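Local coordinates for protein chymotrypsin-like serine protease (Equine arteritis virus, PDB 1MBM) that probably cleaves the viral polyprotein as the nsp4 proteinase, a small chymotrypsin-like serine endopeptidase, at residues 127-132 and 138-143; 7-12 and 28-33. All blocks are in the same frame, centred on the assembly; numbering follows the deposited sequence.

Contact 1: 127-132 and 138-143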
# COMPACT_ATOMS: atom_id res chain seq x y z
N VAL A 127 -1.95 -1.63 4.26
CA VAL A 127 -2.72 -0.63 3.53
C VAL A 127 -1.93 0.68 3.57
O VAL A 127 -1.16 0.92 4.50
CB VAL A 127 -4.15 -0.39 4.09
CG1 VAL A 127 -5.03 -1.63 3.91
CG2 VAL A 127 -4.11 0.03 5.56
N HIS A 128 -2.12 1.52 2.55
CA HIS A 128 -1.43 2.80 2.52
C HIS A 128 -2.07 3.76 3.52
O HIS A 128 -3.26 4.05 3.44
CB HIS A 128 -1.45 3.41 1.11
CG HIS A 128 -0.80 4.75 1.04
ND1 HIS A 128 0.57 4.92 1.12
CD2 HIS A 128 -1.32 5.99 0.93
CE1 HIS A 128 0.86 6.20 1.04
NE2 HIS A 128 -0.28 6.87 0.92
N THR A 129 -1.24 4.28 4.42
CA THR A 129 -1.68 5.13 5.52
C THR A 129 -1.51 6.62 5.27
O THR A 129 -2.38 7.42 5.62
CB THR A 129 -0.92 4.70 6.80
OG1 THR A 129 -1.48 3.46 7.26
CG2 THR A 129 -1.14 5.66 7.97
N GLY A 130 -0.41 7.02 4.67
CA GLY A 130 -0.21 8.44 4.43
C GLY A 130 1.11 8.72 3.76
O GLY A 130 1.89 7.82 3.48
N SER A 131 1.39 10.00 3.54
CA SER A 131 2.59 10.34 2.80
C SER A 131 3.34 11.50 3.42
O SER A 131 2.86 12.18 4.32
CB SER A 131 2.18 10.73 1.39
OG SER A 131 1.44 11.94 1.45
N ASN A 132 4.55 11.73 2.94
CA ASN A 132 5.31 12.90 3.34
C ASN A 132 6.08 13.39 2.13
O ASN A 132 5.87 12.89 1.02
CB ASN A 132 6.23 12.60 4.53
CG ASN A 132 6.34 13.77 5.49
OD1 ASN A 132 6.17 14.92 5.09
ND2 ASN A 132 6.61 13.48 6.76
N TYR A 138 3.76 5.82 4.28
CA TYR A 138 3.63 5.09 5.53
C TYR A 138 2.60 4.00 5.28
O TYR A 138 1.54 4.26 4.70
CB TYR A 138 3.22 6.00 6.68
CG TYR A 138 4.14 7.17 6.90
CD1 TYR A 138 5.41 7.00 7.44
CD2 TYR A 138 3.73 8.47 6.58
CE1 TYR A 138 6.26 8.08 7.63
CE2 TYR A 138 4.57 9.56 6.78
CZ TYR A 138 5.83 9.36 7.31
OH TYR A 138 6.65 10.45 7.52
N VAL A 139 2.92 2.77 5.68
CA VAL A 139 2.05 1.62 5.44
C VAL A 139 1.72 0.88 6.73
O VAL A 139 2.60 0.60 7.53
CB VAL A 139 2.72 0.64 4.45
CG1 VAL A 139 1.91 -0.67 4.32
CG2 VAL A 139 2.94 1.31 3.07
N THR A 140 0.45 0.56 6.96
CA THR A 140 0.10 -0.15 8.18
C THR A 140 -0.16 -1.61 7.88
O THR A 140 -0.97 -1.92 7.01
CB THR A 140 -1.15 0.47 8.82
OG1 THR A 140 -0.87 1.82 9.24
CG2 THR A 140 -1.48 -0.26 10.13
N THR A 141 0.51 -2.52 8.60
CA THR A 141 0.26 -3.95 8.43
C THR A 141 -1.02 -4.39 9.16
O THR A 141 -1.54 -3.67 10.02
CB THR A 141 1.44 -4.77 8.97
OG1 THR A 141 1.41 -4.77 10.40
CG2 THR A 141 2.77 -4.12 8.60
N PRO A 142 -1.57 -5.57 8.82
CA PRO A 142 -2.75 -6.08 9.52
C PRO A 142 -2.62 -6.19 11.05
O PRO A 142 -3.64 -6.19 11.74
CB PRO A 142 -2.99 -7.46 8.87
CG PRO A 142 -1.76 -7.74 8.06
CD PRO A 142 -1.20 -6.42 7.67
N SER A 143 -1.40 -6.28 11.57
CA SER A 143 -1.20 -6.35 13.02
C SER A 143 -1.01 -4.94 13.61
O SER A 143 -0.74 -4.81 14.80
CB SER A 143 -0.02 -7.26 13.40
OG SER A 143 1.22 -6.65 13.05

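Contact 2: 7-12 and 28-33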
# COMPACT_ATOMS: atom_id res chain seq x y z
N GLY A 7 -11.50 -0.62 -5.26
CA GLY A 7 -12.63 0.29 -5.26
C GLY A 7 -12.42 1.57 -4.47
O GLY A 7 -11.37 1.78 -3.86
N PHE A 8 -13.44 2.43 -4.49
CA PHE A 8 -13.42 3.69 -3.76
C PHE A 8 -14.16 3.52 -2.44
O PHE A 8 -15.19 2.85 -2.38
CB PHE A 8 -14.12 4.78 -4.57
CG PHE A 8 -13.36 5.23 -5.79
CD1 PHE A 8 -12.33 6.16 -5.68
CD2 PHE A 8 -13.69 4.76 -7.05
CE1 PHE A 8 -11.64 6.58 -6.79
CE2 PHE A 8 -13.00 5.18 -8.17
CZ PHE A 8 -11.98 6.10 -8.05
N VAL A 9 -13.65 4.13 -1.38
CA VAL A 9 -14.26 4.04 -0.05
C VAL A 9 -14.54 5.45 0.48
O VAL A 9 -13.68 6.32 0.40
CB VAL A 9 -13.34 3.29 0.95
CG1 VAL A 9 -13.93 3.26 2.33
CG2 VAL A 9 -13.07 1.84 0.47
N ALA A 10 -15.76 5.66 0.99
CA ALA A 10 -16.15 6.94 1.59
C ALA A 10 -16.73 6.75 3.00
O ALA A 10 -17.74 6.07 3.18
CB ALA A 10 -17.16 7.65 0.70
N GLY A 11 -16.07 7.38 3.97
CA GLY A 11 -16.51 7.39 5.36
C GLY A 11 -16.32 8.81 5.87
O GLY A 11 -16.92 9.74 5.33
N SER A 12 -15.50 8.98 6.90
CA SER A 12 -15.17 10.32 7.40
C SER A 12 -14.25 11.00 6.39
O SER A 12 -14.14 12.23 6.34
CB SER A 12 -14.49 10.27 8.76
OG SER A 12 -15.42 10.07 9.81
N VAL A 28 -13.01 -6.85 2.72
CA VAL A 28 -12.76 -5.52 2.20
C VAL A 28 -11.74 -4.78 3.08
O VAL A 28 -11.99 -4.57 4.26
CB VAL A 28 -14.08 -4.70 2.11
CG1 VAL A 28 -13.82 -3.27 1.62
CG2 VAL A 28 -15.10 -5.43 1.22
N LEU A 29 -10.62 -4.38 2.51
CA LEU A 29 -9.59 -3.64 3.26
C LEU A 29 -9.51 -2.17 2.86
O LEU A 29 -9.68 -1.84 1.70
CB LEU A 29 -8.22 -4.24 3.03
CG LEU A 29 -8.08 -5.74 3.22
CD1 LEU A 29 -6.65 -6.18 2.88
CD2 LEU A 29 -8.47 -6.14 4.65
N THR A 30 -9.20 -1.32 3.83
CA THR A 30 -9.00 0.12 3.61
C THR A 30 -8.30 0.67 4.85
O THR A 30 -7.85 -0.11 5.71
CB THR A 30 -10.36 0.86 3.30
OG1 THR A 30 -10.11 2.21 2.89
CG2 THR A 30 -11.24 1.00 4.56
N ALA A 31 -8.17 1.99 4.92
CA ALA A 31 -7.52 2.65 6.06
C ALA A 31 -8.55 3.11 7.09
O ALA A 31 -9.61 3.62 6.73
CB ALA A 31 -6.69 3.83 5.59
N SER A 32 -8.23 2.95 8.37
CA SER A 32 -9.14 3.35 9.44
C SER A 32 -9.51 4.84 9.41
O SER A 32 -10.66 5.20 9.66
CB SER A 32 -8.54 3.00 10.80
OG SER A 32 -8.20 1.62 10.84
N HIS A 33 -8.56 5.71 9.10
CA HIS A 33 -8.86 7.14 9.10
C HIS A 33 -9.78 7.55 7.93
O HIS A 33 -10.41 8.59 7.97
CB HIS A 33 -7.59 7.99 9.15
CG HIS A 33 -6.84 8.03 7.85
ND1 HIS A 33 -5.94 7.06 7.48
CD2 HIS A 33 -6.84 8.95 6.86
CE1 HIS A 33 -5.44 7.36 6.30
NE2 HIS A 33 -5.97 8.51 5.90

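Contact 1: 127-132 and 138-143
V127 exchanges two backbone hydrogen bonds with T140, V127 N to T140 O at 2.9 Å and T140 N to V127 O at 3.0 Å. V139 sits opposite H128; its CG1 packs against V127 O, and V139 CA lies 3.4 Å from that oxygen, a bent CA-H...O contact. At T129 the ladder slips by one residue. T129 N binds Y138 O at 2.8 Å, G130 N reaches the same oxygen only weakly, and G130 O receives Y138 N at 2.9 Å. The slip turns T129 toward the partner strand; with chi1 at -74° its OG1 lies beside the backbone N and makes a short hydrogen bond with T140 OG1 (2.6 Å), either being the possible donor, and another with D59 OD2; a hydroxylated residue suits a place beside a carboxylate. G130's almost fully extended backbone suits glycine at the second position of the bulge. S131 O lies at the edge of the Y138 ring, near its plane, by CE2. N132 ND2 donates to Y138 OH at 3.1 Å, nearly straight (170°) and in its amide plane, although amide and ring planes are 58° apart. The arrangement is a beta hairpin carrying a classic bulge, in the second barrel of the chymotrypsin-like fold.

Contact 2: 7-12 and 28-33
T30 meets V9 through its hydroxyl-bearing side: OG1 lies 3.8 Å from V9 CG2 and 3.9 Å from V9 CB, while T30 CG2 approaches V9 CG1 at 4.2 Å. Turning OG1 to the far side from the T30 backbone N (chi1 -172°) sets it over the valine's branches, and the two side chains pass at a slant. This is van der Waals contact. The polar end of T30 is bound instead to the carbonyl of T16, in the strand 14-22 that runs between the two and antiparallel to both, so a buried hydroxyl is satisfied while its methyl serves the nonpolar interior. The beta-branched valine fits a strand, and V9 also touches A41 and L43 of strand 40-45.

The CA atoms of V9 and T30 are 7.5 Å apart, a short span for strands that are not neighbours, as expected where a sheet curls tightly. A31 then takes the N-cap position, and the chain turns into a short helix at S32. At H33 the contact thins: H33 O lies 4.5 Å from S12 CB, at the outer surface. The H33 side chain leaves the backbone away from 7-12, and its ring nitrogens are engaged by other residues: ND1 by D59, NE2 weakly by S114. That geometry is consistent with the Ser-His-Asp triad of a chymotrypsin-like protease, whose histidine here follows a strand of the closed N-terminal six-stranded barrel.

Contact 1 joins neighbouring strands of one hairpin, nearer the centre of the molecule, and contact 2 bridges strands separated by another inside the first barrel. Their chemistry differs accordingly: backbone hydrogen bonds, a threonine hydroxyl pair and an amide-to-phenol bond in 127-132 with 138-143, against van der Waals contact in 7-12 with 28-33, with T30's hydroxyl bonded elsewhere. Each runs from a buried part to an exposed end. They lie about 13 Å apart, centre to centre, yet touch at the seam between the two sheets: V127 CG1 comes 3.7 Å from T30 O, and T129 O lies 3.1 Å from H33 CE1. Both reach D59, as expected for an active site between the two barrels of this fold.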